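Local coordinates for protein L-ribulose 3-epimerase (Methylomonas sp. DH-1, PDB 7CJ7) that catalyses the manganese-dependent C3 epimerization of ketoses, acting fastest on L-ribulose, as a homodimer of TIM-barrel subunits, at residues K56-L59 and Q60-N63; G18-A22 and A23-K27; L93-A96 and T97-Y101; L44-P47 and W48-D51; C109-I112 and Y113-L116. All coordinates share one frame; numbering follows the deposited sequence.

Contact 1: K56-L59 and Q60-N63; sequences KDLL and QEYN. With MG (magnesium ion), chain E.
Lys56 and Gln60 meet one turn apart where helix 52-61 is brought to an end by a Schellman motif. Asn63 is its C-prime residue, with phi 51°, a left-handed backbone that asparagine tolerates better than most residues; its N bonds back to Gln60 O, and Leu64 N to Leu59 O. Before that the amides follow the alpha-helical pattern, Gln60 N to Lys56 O, Glu61 N to Asp57 O and Tyr62 N to Leu58 O. Lys56 bends beyond CG, bringing its CD to 4.0 Å from Gln60 CG. Gln60 places CG opposite its carbonyl carbon (chi1 -66°) and then runs extended, which carries the amide back beside Asp57. Carboxylate and amide are nearly coplanar, 23° apart, with Asp57 OD1 3.6 Å from Gln60 OE1; neither can donate, and a magnesium ion links them: Asp57 OD1 coordinates it at 2.0 Å, and Gln60 OE1 accepts a hydrogen bond from a water that the metal holds. Leu58 runs alongside Glu61, whose carboxylate pairs with Arg26. Leu58 O lies at the edge of the Tyr62 ring, in its plane, 3.4 Å from Tyr62 CD2. Asp57 OD2 accepts a hydrogen bond from another of the four waters modelled on the metal.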
loop_
_atom_site.group_PDB
_atom_site.type_symbol
_atom_site.label_atom_id
_atom_site.label_comp_id
_atom_site.label_asym_id
_atom_site.label_seq_id
_atom_site.Cartn_x
_atom_site.Cartn_y
_atom_site.Cartn_z
ATOM N N LYS A 56 -9.176 -32.304 8.657
ATOM C CA LYS A 56 -9.023 -32.803 10.046
ATOM C C LYS A 56 -8.073 -34.017 10.061
ATOM O O LYS A 56 -7.145 -34.029 10.878
ATOM C CB LYS A 56 -10.414 -33.093 10.616
ATOM C CG LYS A 56 -10.420 -33.703 12.001
ATOM C CD LYS A 56 -9.330 -33.186 12.881
ATOM C CE LYS A 56 -9.728 -31.979 13.699
ATOM N NZ LYS A 56 -9.218 -32.102 15.084
ATOM N N ASP A 57 -8.276 -34.992 9.173
ATOM C CA ASP A 57 -7.422 -36.206 9.076
ATOM C C ASP A 57 -5.969 -35.795 8.798
ATOM O O ASP A 57 -5.054 -36.402 9.395
ATOM C CB ASP A 57 -7.928 -37.162 7.995
ATOM C CG ASP A 57 -9.220 -37.877 8.340
ATOM O OD1 ASP A 57 -9.628 -37.830 9.531
ATOM O OD2 ASP A 57 -9.798 -38.503 7.416
ATOM N N LEU A 58 -5.753 -34.804 7.929
ATOM C CA LEU A 58 -4.386 -34.337 7.562
ATOM C C LEU A 58 -3.736 -33.690 8.785
ATOM O O LEU A 58 -2.544 -33.958 9.042
ATOM C CB LEU A 58 -4.452 -33.365 6.384
ATOM C CG LEU A 58 -4.748 -34.010 5.034
ATOM C CD1 LEU A 58 -5.061 -32.954 3.986
ATOM C CD2 LEU A 58 -3.589 -34.893 4.598
ATOM N N LEU A 59 -4.475 -32.847 9.508
ATOM C CA LEU A 59 -3.936 -32.185 10.722
ATOM C C LEU A 59 -3.476 -33.260 11.712
ATOM O O LEU A 59 -2.400 -33.103 12.284
ATOM C CB LEU A 59 -4.992 -31.256 11.328
ATOM C CG LEU A 59 -5.321 -30.034 10.474
ATOM C CD1 LEU A 59 -6.439 -29.217 11.096
ATOM C CD2 LEU A 59 -4.082 -29.170 10.273
ATOM N N GLN A 60 -4.254 -34.324 11.897
ATOM C CA GLN A 60 -3.911 -35.426 12.833
ATOM C C GLN A 60 -2.668 -36.165 12.312
ATOM O O GLN A 60 -1.738 -36.413 13.099
ATOM C CB GLN A 60 -5.103 -36.373 12.963
ATOM C CG GLN A 60 -6.309 -35.739 13.631
ATOM C CD GLN A 60 -7.477 -36.693 13.650
ATOM O OE1 GLN A 60 -8.087 -36.978 12.622
ATOM N NE2 GLN A 60 -7.783 -37.215 14.825
ATOM N N GLU A 61 -2.661 -36.471 11.018
ATOM C CA GLU A 61 -1.580 -37.217 10.316
ATOM C C GLU A 61 -0.240 -36.509 10.539
ATOM O O GLU A 61 0.745 -37.205 10.805
ATOM C CB GLU A 61 -1.941 -37.353 8.834
ATOM C CG GLU A 61 -0.924 -38.113 8.018
ATOM C CD GLU A 61 -1.305 -38.340 6.563
ATOM O OE1 GLU A 61 -2.424 -37.958 6.177
ATOM O OE2 GLU A 61 -0.485 -38.922 5.821
ATOM N N TYR A 62 -0.202 -35.176 10.463
ATOM C CA TYR A 62 1.052 -34.378 10.532
ATOM C C TYR A 62 1.201 -33.684 11.891
ATOM O O TYR A 62 2.148 -32.896 12.030
ATOM C CB TYR A 62 1.109 -33.392 9.366
ATOM C CG TYR A 62 1.338 -34.071 8.042
ATOM C CD1 TYR A 62 2.618 -34.392 7.616
ATOM C CD2 TYR A 62 0.275 -34.426 7.227
ATOM C CE1 TYR A 62 2.831 -35.046 6.413
ATOM C CE2 TYR A 62 0.471 -35.064 6.014
ATOM C CZ TYR A 62 1.754 -35.372 5.602
ATOM O OH TYR A 62 1.954 -36.003 4.405
ATOM N N ASN A 63 0.319 -33.978 12.850
ATOM C CA ASN A 63 0.343 -33.419 14.227
ATOM C C ASN A 63 0.446 -31.893 14.155
ATOM O O ASN A 63 1.359 -31.306 14.767
ATOM C CB ASN A 63 1.495 -33.956 15.073
ATOM C CG ASN A 63 1.369 -33.577 16.530
ATOM O OD1 ASN A 63 2.365 -33.319 17.206
ATOM N ND2 ASN A 63 0.146 -33.514 17.022
HETATM MG MG MG E . -11.396 -38.011 10.470
HETATM O O HOH W 1 -12.102 -38.963 8.252
HETATM O O HOH W 2 -10.532 -37.533 12.179
HETATM O O HOH W 3 -12.146 -36.359 9.901
HETATM O O HOH W 4 -13.164 -38.774 11.499
#

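Contact 2: G18-A22 and A23-K27; sequences GDWSA and AGARK
Ser21 swings OG between its own backbone N and carbonyl carbon (chi1 67°), which aims the hydroxyl oxygen at Gly24 N, while Trp20 holds CG opposite its backbone N (chi1 -157°) and lays its indole against Ala25. The OG accepts from Gly24 N at 3.0 Å in a nearly straight bond. The same hydroxyl donates to Asp19 OD1 at 3.2 Å, approaching from above the carboxylate plane, and Ser21 N adds a weak bond to that oxygen. Asp19 thus positions the capping serine, and its negative charge near the start of the helix probably suits the helix dipole. This is an N-cap: Ser21 precedes helix 22-35, the helix that follows strand 8-12 in the TIM barrel, and Ser21 O opens the helical bonding by taking Ala25 N at 2.8 Å. Glycine fits at position 24 because a CB there would run into Asp19 OD1, which already lies 3.6 Å from Gly24 CA. Ala25 is small enough for its methyl to sit over one face of Trp20 in a CH-pi contact, CB 3.8 Å from the centroid of the five-membered ring. Trp20 NE1 is tied to Thr55, and the ring also packs on strand 39-43. On the outer side, Ala22 O takes Arg26 N at 3.2 Å and also a water that Arg26 NE donates to, the guanidinium having Glu61 as its partner.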
loop_
_atom_site.group_PDB
_atom_site.type_symbol
_atom_site.label_atom_id
_atom_site.label_comp_id
_atom_site.label_asym_id
_atom_site.label_seq_id
_atom_site.Cartn_x
_atom_site.Cartn_y
_atom_site.Cartn_z
ATOM N N GLY A 18 -2.171 -22.409 -3.435
ATOM C CA GLY A 18 -3.115 -21.364 -3.875
ATOM C C GLY A 18 -4.565 -21.805 -3.758
ATOM O O GLY A 18 -5.454 -20.945 -3.865
ATOM N N ASP A 19 -4.805 -23.098 -3.557
ATOM C CA ASP A 19 -6.165 -23.675 -3.415
ATOM C C ASP A 19 -6.147 -24.615 -2.214
ATOM O O ASP A 19 -5.049 -25.046 -1.806
ATOM C CB ASP A 19 -6.602 -24.415 -4.679
ATOM C CG ASP A 19 -5.825 -25.696 -4.928
ATOM O OD1 ASP A 19 -5.232 -26.224 -3.960
ATOM O OD2 ASP A 19 -5.815 -26.155 -6.087
ATOM N N TRP A 20 -7.316 -24.911 -1.663
ATOM C CA TRP A 20 -7.447 -25.889 -0.557
ATOM C C TRP A 20 -8.148 -27.149 -1.075
ATOM O O TRP A 20 -9.104 -27.601 -0.433
ATOM C CB TRP A 20 -8.162 -25.269 0.645
ATOM C CG TRP A 20 -7.838 -25.993 1.913
ATOM C CD1 TRP A 20 -8.608 -26.915 2.553
ATOM C CD2 TRP A 20 -6.600 -25.931 2.644
ATOM N NE1 TRP A 20 -7.948 -27.412 3.642
ATOM C CE2 TRP A 20 -6.717 -26.823 3.729
ATOM C CE3 TRP A 20 -5.407 -25.219 2.483
ATOM C CZ2 TRP A 20 -5.696 -26.999 4.661
ATOM C CZ3 TRP A 20 -4.396 -25.397 3.402
ATOM C CH2 TRP A 20 -4.538 -26.278 4.474
ATOM N N SER A 21 -7.674 -27.697 -2.195
ATOM C CA SER A 21 -8.059 -29.040 -2.701
ATOM C C SER A 21 -7.486 -30.105 -1.762
ATOM O O SER A 21 -6.660 -29.751 -0.909
ATOM C CB SER A 21 -7.569 -29.241 -4.107
ATOM O OG SER A 21 -6.153 -29.296 -4.132
ATOM N N ALA A 22 -7.901 -31.365 -1.911
ATOM C CA ALA A 22 -7.320 -32.498 -1.160
ATOM C C ALA A 22 -5.794 -32.418 -1.256
ATOM O O ALA A 22 -5.123 -32.560 -0.219
ATOM C CB ALA A 22 -7.839 -33.805 -1.696
ATOM N N ALA A 23 -5.279 -32.196 -2.468
ATOM C CA ALA A 23 -3.834 -32.171 -2.786
ATOM C C ALA A 23 -3.189 -30.922 -2.182
ATOM O O ALA A 23 -2.100 -31.055 -1.573
ATOM C CB ALA A 23 -3.640 -32.214 -4.281
ATOM N N GLY A 24 -3.825 -29.756 -2.370
ATOM C CA GLY A 24 -3.340 -28.463 -1.856
ATOM C C GLY A 24 -3.217 -28.515 -0.345
ATOM O O GLY A 24 -2.192 -28.052 0.204
ATOM N N ALA A 25 -4.219 -29.090 0.317
ATOM C CA ALA A 25 -4.262 -29.186 1.793
ATOM C C ALA A 25 -3.085 -30.039 2.275
ATOM O O ALA A 25 -2.389 -29.633 3.225
ATOM C CB ALA A 25 -5.581 -29.751 2.234
ATOM N N ARG A 26 -2.846 -31.184 1.634
ATOM C CA ARG A 26 -1.771 -32.116 2.058
ATOM C C ARG A 26 -0.412 -31.440 1.850
ATOM O O ARG A 26 0.439 -31.541 2.744
ATOM C CB ARG A 26 -1.840 -33.449 1.316
ATOM C CG ARG A 26 -0.681 -34.383 1.656
ATOM C CD ARG A 26 -0.779 -35.748 1.009
ATOM N NE ARG A 26 -1.812 -36.536 1.642
ATOM C CZ ARG A 26 -1.635 -37.250 2.749
ATOM N NH1 ARG A 26 -0.444 -37.327 3.320
ATOM N NH2 ARG A 26 -2.645 -37.917 3.263
ATOM N N LYS A 27 -0.232 -30.763 0.714
ATOM C CA LYS A 27 1.029 -30.067 0.364
ATOM C C LYS A 27 1.310 -29.015 1.437
ATOM O O LYS A 27 2.449 -28.978 1.955
ATOM C CB LYS A 27 0.898 -29.447 -1.028
ATOM C CG LYS A 27 2.156 -28.834 -1.610
ATOM C CD LYS A 27 1.970 -28.595 -3.090
ATOM C CE LYS A 27 3.190 -28.052 -3.795
ATOM N NZ LYS A 27 3.367 -26.606 -3.521
HETATM O O HOH W 5 -4.565 -35.435 0.371
#

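Contact 3: L93-A96 and T97-Y101; sequences LRKA and TDVLY
From Leu93 to Leu100 the chain is regular alpha-helix, each amide of Thr97, Asp98, Val99 and Leu100 bonding the carbonyl four residues earlier. Leu93 O carries two bonds: Thr97 N reaches it at 2.9 Å and Thr97 OG1 donates to it at 2.8 Å, from opposite faces of the carbonyl plane. The hydroxyl gets there because OG1 stands beside the backbone N of Thr97, opposite its carbonyl carbon (chi1 -58°). Threonine suits this buried site, since its hydroxyl is satisfied within the helix and its methyl remains for packing. Val99 turns CG2 back along the helix, 3.3 Å from Lys95 O, while the aliphatic part of Lys95 passes the same branch, Lys95 CE lying 4.3 Å from Val99 CG2. Asp98 folds back over the preceding turn, its CG 3.2 Å from Arg94 O. That oxygen and Asp98 OD1 are both acceptors, and the carboxylate has its partners in Tyr141 and Lys145: OD1 accepts from Tyr141 OH and forms a salt bridge with Lys145. Ala96, with only a methyl, packs on Leu70 of strand 65-72 and probably lets the helix come close there. Helix 83-102 links strands 65-72 and 107-112 in a beta-alpha-beta unit; Leu93, Ala96 and Leu100 lie on strand 65-72, Leu93, Thr97 and Leu100 touch strand 107-112, and Leu93 and Thr97 also meet helix 125-143.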
loop_
_atom_site.group_PDB
_atom_site.type_symbol
_atom_site.label_atom_id
_atom_site.label_comp_id
_atom_site.label_asym_id
_atom_site.label_seq_id
_atom_site.Cartn_x
_atom_site.Cartn_y
_atom_site.Cartn_z
ATOM N N LEU A 93 -19.551 -15.630 7.758
ATOM C CA LEU A 93 -18.739 -15.624 9.006
ATOM C C LEU A 93 -19.183 -16.768 9.934
ATOM O O LEU A 93 -18.313 -17.385 10.602
ATOM C CB LEU A 93 -18.864 -14.252 9.666
ATOM C CG LEU A 93 -18.183 -13.115 8.909
ATOM C CD1 LEU A 93 -18.678 -11.766 9.408
ATOM C CD2 LEU A 93 -16.661 -13.217 9.014
ATOM N N ARG A 94 -20.480 -17.067 9.980
ATOM C CA ARG A 94 -21.001 -18.218 10.765
ATOM C C ARG A 94 -20.398 -19.512 10.203
ATOM O O ARG A 94 -19.917 -20.339 10.991
ATOM C CB ARG A 94 -22.537 -18.226 10.765
ATOM C CG ARG A 94 -23.169 -17.173 11.672
ATOM C CD ARG A 94 -24.621 -17.509 11.964
ATOM N NE ARG A 94 -25.387 -17.620 10.730
ATOM C CZ ARG A 94 -26.003 -16.605 10.129
ATOM N NH1 ARG A 94 -25.980 -15.405 10.678
ATOM N NH2 ARG A 94 -26.657 -16.795 8.994
ATOM N N LYS A 95 -20.390 -19.671 8.882
ATOM C CA LYS A 95 -19.864 -20.898 8.231
ATOM C C LYS A 95 -18.365 -21.028 8.532
ATOM O O LYS A 95 -17.922 -22.158 8.835
ATOM C CB LYS A 95 -20.121 -20.877 6.724
ATOM C CG LYS A 95 -19.690 -22.141 5.994
ATOM C CD LYS A 95 -20.473 -23.374 6.403
ATOM C CE LYS A 95 -19.937 -24.638 5.774
ATOM N NZ LYS A 95 -20.648 -25.838 6.274
ATOM N N ALA A 96 -17.617 -19.922 8.469
ATOM C CA ALA A 96 -16.162 -19.901 8.741
ATOM C C ALA A 96 -15.932 -20.319 10.195
ATOM O O ALA A 96 -15.045 -21.151 10.447
ATOM C CB ALA A 96 -15.569 -18.547 8.443
ATOM N N THR A 97 -16.739 -19.796 11.114
ATOM C CA THR A 97 -16.676 -20.159 12.553
ATOM C C THR A 97 -16.915 -21.666 12.696
ATOM O O THR A 97 -16.173 -22.318 13.435
ATOM C CB THR A 97 -17.671 -19.331 13.372
ATOM O OG1 THR A 97 -17.365 -17.945 13.193
ATOM C CG2 THR A 97 -17.631 -19.677 14.840
ATOM N N ASP A 98 -17.919 -22.196 12.005
ATOM C CA ASP A 98 -18.307 -23.628 12.077
ATOM C C ASP A 98 -17.137 -24.491 11.596
ATOM O O ASP A 98 -16.852 -25.528 12.222
ATOM C CB ASP A 98 -19.555 -23.910 11.244
ATOM C CG ASP A 98 -20.847 -23.305 11.786
ATOM O OD1 ASP A 98 -20.854 -22.820 12.942
ATOM O OD2 ASP A 98 -21.848 -23.355 11.054
ATOM N N VAL A 99 -16.498 -24.096 10.501
ATOM C CA VAL A 99 -15.361 -24.855 9.916
ATOM C C VAL A 99 -14.218 -24.843 10.927
ATOM O O VAL A 99 -13.641 -25.906 11.181
ATOM C CB VAL A 99 -14.921 -24.276 8.564
ATOM C CG1 VAL A 99 -13.577 -24.842 8.121
ATOM C CG2 VAL A 99 -15.981 -24.521 7.506
ATOM N N LEU A 100 -13.918 -23.669 11.493
ATOM C CA LEU A 100 -12.811 -23.515 12.463
ATOM C C LEU A 100 -13.074 -24.423 13.669
ATOM O O LEU A 100 -12.162 -25.149 14.066
ATOM C CB LEU A 100 -12.712 -22.049 12.872
ATOM C CG LEU A 100 -11.673 -21.726 13.941
ATOM C CD1 LEU A 100 -10.263 -22.032 13.458
ATOM C CD2 LEU A 100 -11.788 -20.268 14.343
ATOM N N TYR A 101 -14.293 -24.409 14.212
ATOM C CA TYR A 101 -14.672 -25.263 15.368
ATOM C C TYR A 101 -14.445 -26.739 15.016
ATOM O O TYR A 101 -13.879 -27.483 15.843
ATOM C CB TYR A 101 -16.127 -25.047 15.783
ATOM C CG TYR A 101 -16.569 -25.957 16.904
ATOM C CD1 TYR A 101 -16.325 -25.637 18.228
ATOM C CD2 TYR A 101 -17.206 -27.154 16.634
ATOM C CE1 TYR A 101 -16.727 -26.471 19.259
ATOM C CE2 TYR A 101 -17.603 -28.005 17.648
ATOM C CZ TYR A 101 -17.365 -27.661 18.966
ATOM O OH TYR A 101 -17.781 -28.494 19.960
#

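Contact 4: L44-P47 and W48-D51; sequences LLDP and WQID
Asp46 and Gln49 close a type I beta turn in the loop that leads from strand 39-43 to helix 52-61 of the TIM barrel, Gln49 N bonding Asp46 O at 3.1 Å. Asp46 doubles the turn with its side chain: CG points opposite the backbone N (chi1 -178°), and OD1 takes Trp48 N at 3.1 Å on the anti side, tilted 31° out of the carboxylate plane, completing an Asx turn. With an alanine in place of the aspartate, Trp48 N would probably be left without this acceptor and the turn with less support. Pro47 suits the second position, where its ring restrains phi close to the value the turn needs (-71°). The tight side is built on Ile50, whose CG2 presses to 3.1 Å from Pro47 O and meets Leu44 CD2 at 4.1 Å. Ile50 N is buried here and has no partner. Pro47 packs on Leu92 and Lys95 of helix 83-102. The outer side is looser and faces solvent: the indole of Trp48 runs alongside Pro47, whose CG sits over one face near the rim, Asp46 OD1 lies at the ring's edge, and Gln49 is exposed. A water bridges the turn to the chain beyond, donating to Pro47 O at 2.6 Å and to Ile50 O at 2.8 Å.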
loop_
_atom_site.group_PDB
_atom_site.type_symbol
_atom_site.label_atom_id
_atom_site.label_comp_id
_atom_site.label_asym_id
_atom_site.label_seq_id
_atom_site.Cartn_x
_atom_site.Cartn_y
_atom_site.Cartn_z
ATOM N N LEU A 44 -9.961 -18.942 4.422
ATOM C CA LEU A 44 -11.367 -19.401 4.286
ATOM C C LEU A 44 -12.207 -18.333 3.582
ATOM O O LEU A 44 -13.305 -18.014 4.087
ATOM C CB LEU A 44 -11.946 -19.658 5.679
ATOM C CG LEU A 44 -11.565 -20.977 6.340
ATOM C CD1 LEU A 44 -12.326 -21.140 7.648
ATOM C CD2 LEU A 44 -11.825 -22.151 5.408
ATOM N N LEU A 45 -11.731 -17.808 2.456
ATOM C CA LEU A 45 -12.500 -16.813 1.666
ATOM C C LEU A 45 -13.816 -17.442 1.183
ATOM O O LEU A 45 -14.840 -16.716 1.136
ATOM C CB LEU A 45 -11.626 -16.314 0.516
ATOM C CG LEU A 45 -10.768 -15.093 0.849
ATOM C CD1 LEU A 45 -9.667 -15.441 1.845
ATOM C CD2 LEU A 45 -10.176 -14.496 -0.417
ATOM N N ASP A 46 -13.814 -18.745 0.876
ATOM C CA ASP A 46 -15.053 -19.516 0.576
ATOM C C ASP A 46 -15.113 -20.726 1.499
ATOM O O ASP A 46 -14.641 -21.804 1.152
ATOM C CB ASP A 46 -15.129 -19.942 -0.890
ATOM C CG ASP A 46 -16.408 -20.689 -1.243
ATOM O OD1 ASP A 46 -17.169 -21.073 -0.316
ATOM O OD2 ASP A 46 -16.634 -20.884 -2.436
ATOM N N PRO A 47 -15.704 -20.593 2.703
ATOM C CA PRO A 47 -15.646 -21.671 3.687
ATOM C C PRO A 47 -16.493 -22.899 3.308
ATOM O O PRO A 47 -16.385 -23.884 3.993
ATOM C CB PRO A 47 -16.148 -21.015 4.982
ATOM C CG PRO A 47 -17.002 -19.851 4.520
ATOM C CD PRO A 47 -16.445 -19.413 3.177
ATOM N N TRP A 48 -17.286 -22.831 2.234
ATOM C CA TRP A 48 -18.086 -23.987 1.733
ATOM C C TRP A 48 -17.221 -24.888 0.845
ATOM O O TRP A 48 -17.672 -25.999 0.551
ATOM C CB TRP A 48 -19.341 -23.519 0.985
ATOM C CG TRP A 48 -20.372 -22.908 1.881
ATOM C CD1 TRP A 48 -21.327 -23.562 2.603
ATOM C CD2 TRP A 48 -20.543 -21.508 2.160
ATOM N NE1 TRP A 48 -22.084 -22.665 3.308
ATOM C CE2 TRP A 48 -21.629 -21.398 3.055
ATOM C CE3 TRP A 48 -19.897 -20.341 1.734
ATOM C CZ2 TRP A 48 -22.069 -20.166 3.537
ATOM C CZ3 TRP A 48 -20.337 -19.124 2.207
ATOM C CH2 TRP A 48 -21.404 -19.042 3.101
ATOM N N GLN A 49 -16.030 -24.428 0.451
ATOM C CA GLN A 49 -15.173 -25.092 -0.569
ATOM C C GLN A 49 -14.296 -26.156 0.096
ATOM O O GLN A 49 -13.748 -27.009 -0.625
ATOM C CB GLN A 49 -14.297 -24.054 -1.274
ATOM C CG GLN A 49 -13.957 -24.415 -2.709
ATOM C CD GLN A 49 -15.179 -24.503 -3.591
ATOM O OE1 GLN A 49 -15.214 -23.953 -4.690
ATOM N NE2 GLN A 49 -16.200 -25.196 -3.115
ATOM N N ILE A 50 -14.156 -26.107 1.417
ATOM C CA ILE A 50 -13.154 -26.920 2.165
ATOM C C ILE A 50 -13.778 -28.270 2.540
ATOM O O ILE A 50 -14.894 -28.276 3.079
ATOM C CB ILE A 50 -12.637 -26.151 3.393
ATOM C CG1 ILE A 50 -11.704 -27.009 4.239
ATOM C CG2 ILE A 50 -13.772 -25.612 4.233
ATOM C CD1 ILE A 50 -10.841 -26.207 5.178
ATOM N N ASP A 51 -13.081 -29.370 2.244
ATOM C CA ASP A 51 -13.439 -30.724 2.742
ATOM C C ASP A 51 -12.927 -30.830 4.180
ATOM O O ASP A 51 -11.741 -31.125 4.375
ATOM C CB ASP A 51 -12.890 -31.841 1.849
ATOM C CG ASP A 51 -13.342 -33.236 2.257
ATOM O OD1 ASP A 51 -13.708 -33.426 3.442
ATOM O OD2 ASP A 51 -13.296 -34.139 1.395
HETATM O O HOH W 6 -16.868 -26.449 3.948
#

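Contact 5: C109-I112 and Y113-L116; sequences CGVI and YCAL. With SOL (L-sorbose), chain C.
Val111 packs against Cys114 and Leu116 as the chain leaves strand 107-112 and doubles back, itself the centre of an inverse gamma turn. Its CB lies 4.0 Å from Leu116 CD1, and there the side chain forks. CG1, opposite the backbone N (chi1 -179°), touches Cys114 SG at 3.4 Å and stands over one face of the Tyr113 ring, toward the rim, 4.2 Å from Tyr113 CZ. CG2 takes the other direction, meeting Leu116 CD1 at 3.6 Å, the two side chains crossing at about a right angle, and coming just as near to O4 of the bound L-sorbose. A forked aliphatic residue thus serves turn and sugar pocket together. Trimmed to an alanine, Val111 would lose both branches, which is likely to leave Cys114 SG and Leu116 CD1 without their packing partner and open a gap beside the sugar. Gly110, also lining the pocket, has a positive phi that would jam any CB against the preceding carbonyl O and crowd the sugar. The buried Tyr113 N finds no partner, but Tyr113 OH bonds Glu152 O. Around this turn, Cys109 pairs with strand 65-72, Gly110 bonds strand 148-152 at Glu152, and Ile112 and Tyr113 pack on helix 125-143 through Met135.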
loop_
_atom_site.group_PDB
_atom_site.type_symbol
_atom_site.label_atom_id
_atom_site.label_comp_id
_atom_site.label_asym_id
_atom_site.label_seq_id
_atom_site.Cartn_x
_atom_site.Cartn_y
_atom_site.Cartn_z
ATOM N N CYS A 109 -9.400 -14.923 12.308
ATOM C CA CYS A 109 -8.696 -13.625 12.205
ATOM C C CYS A 109 -8.731 -13.112 10.764
ATOM O O CYS A 109 -9.392 -13.723 9.908
ATOM C CB CYS A 109 -7.278 -13.750 12.752
ATOM S SG CYS A 109 -6.179 -14.747 11.715
ATOM N N GLY A 110 -8.108 -11.963 10.529
ATOM C CA GLY A 110 -8.079 -11.341 9.201
ATOM C C GLY A 110 -9.108 -10.230 9.056
ATOM O O GLY A 110 -9.559 -9.652 10.067
ATOM N N VAL A 111 -9.439 -9.913 7.812
ATOM C CA VAL A 111 -10.331 -8.777 7.477
ATOM C C VAL A 111 -11.765 -9.304 7.494
ATOM O O VAL A 111 -12.365 -9.500 6.419
ATOM C CB VAL A 111 -9.906 -8.128 6.151
ATOM C CG1 VAL A 111 -10.791 -6.936 5.810
ATOM C CG2 VAL A 111 -8.446 -7.703 6.220
ATOM N N ILE A 112 -12.279 -9.536 8.700
ATOM C CA ILE A 112 -13.598 -10.193 8.924
ATOM C C ILE A 112 -14.681 -9.128 9.102
ATOM O O ILE A 112 -15.842 -9.512 9.231
ATOM C CB ILE A 112 -13.527 -11.150 10.128
ATOM C CG1 ILE A 112 -12.983 -10.459 11.381
ATOM C CG2 ILE A 112 -12.720 -12.391 9.785
ATOM C CD1 ILE A 112 -13.033 -11.323 12.621
ATOM N N TYR A 113 -14.309 -7.845 9.116
ATOM C CA TYR A 113 -15.200 -6.727 9.510
ATOM C C TYR A 113 -15.569 -5.869 8.289
ATOM O O TYR A 113 -16.323 -4.899 8.448
ATOM C CB TYR A 113 -14.515 -5.881 10.586
ATOM C CG TYR A 113 -13.152 -5.410 10.168
ATOM C CD1 TYR A 113 -13.003 -4.244 9.439
ATOM C CD2 TYR A 113 -12.015 -6.150 10.457
ATOM C CE1 TYR A 113 -11.757 -3.807 9.019
ATOM C CE2 TYR A 113 -10.761 -5.718 10.058
ATOM C CZ TYR A 113 -10.633 -4.551 9.324
ATOM O OH TYR A 113 -9.406 -4.117 8.912
ATOM N N CYS A 114 -15.085 -6.224 7.104
ATOM C CA CYS A 114 -15.385 -5.486 5.850
ATOM C C CYS A 114 -14.931 -6.292 4.628
ATOM O O CYS A 114 -14.314 -7.365 4.805
ATOM C CB CYS A 114 -14.695 -4.132 5.842
ATOM S SG CYS A 114 -12.902 -4.255 5.659
ATOM N N ALA A 115 -15.224 -5.789 3.430
ATOM C CA ALA A 115 -14.686 -6.351 2.172
ATOM C C ALA A 115 -13.181 -6.069 2.122
ATOM O O ALA A 115 -12.764 -4.909 2.338
ATOM C CB ALA A 115 -15.412 -5.777 0.980
ATOM N N LEU A 116 -12.380 -7.104 1.894
ATOM C CA LEU A 116 -10.915 -6.966 1.700
ATOM C C LEU A 116 -10.696 -6.392 0.304
ATOM O O LEU A 116 -11.112 -7.055 -0.664
ATOM C CB LEU A 116 -10.252 -8.336 1.841
ATOM C CG LEU A 116 -8.741 -8.362 1.635
ATOM C CD1 LEU A 116 -8.035 -7.549 2.694
ATOM C CD2 LEU A 116 -8.220 -9.791 1.630
HETATM C C1 SOL C . -4.161 -9.223 3.745
HETATM O O1 SOL C . -3.299 -8.224 3.251
HETATM C C2 SOL C . -3.583 -9.917 4.935
HETATM O O2 SOL C . -2.712 -9.383 5.602
HETATM C C3 SOL C . -4.068 -11.322 5.261
HETATM O O3 SOL C . -3.786 -11.655 6.601
HETATM C C4 SOL C . -5.559 -11.476 4.977
HETATM O O4 SOL C . -6.294 -10.569 5.802
HETATM C C5 SOL C . -6.088 -12.890 5.225
HETATM O O5 SOL C . -7.510 -12.888 5.110
HETATM C C6 SOL C . -5.524 -13.923 4.273
HETATM O O6 SOL C . -6.024 -15.225 4.590
#

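Overall arrangement
Along the chain the contacts come in series, contact 2, then 4, 1, 3 and 5; contacts 2, 4 and 5 shape loops or turns, contact 1 ends a helix and contact 3 lies within one, and none nests in or crosses another. Contact 2 starts the first barrel helix, contact 4 shapes the loop before helix 52-61, and contact 1 finishes that helix. Contact 2 touches both, through Trp20 on Ile50 and through Ala25 on Leu58, so helices 22-35 and 52-61 are tied side by side. Contact 4 leans also on contact 3, Trp48 against Lys95. Leu93 of contact 3 then reaches Ile112 O of contact 5, linking helix 83-102 to the strand after it and, at that strand's end, to the sugar pocket.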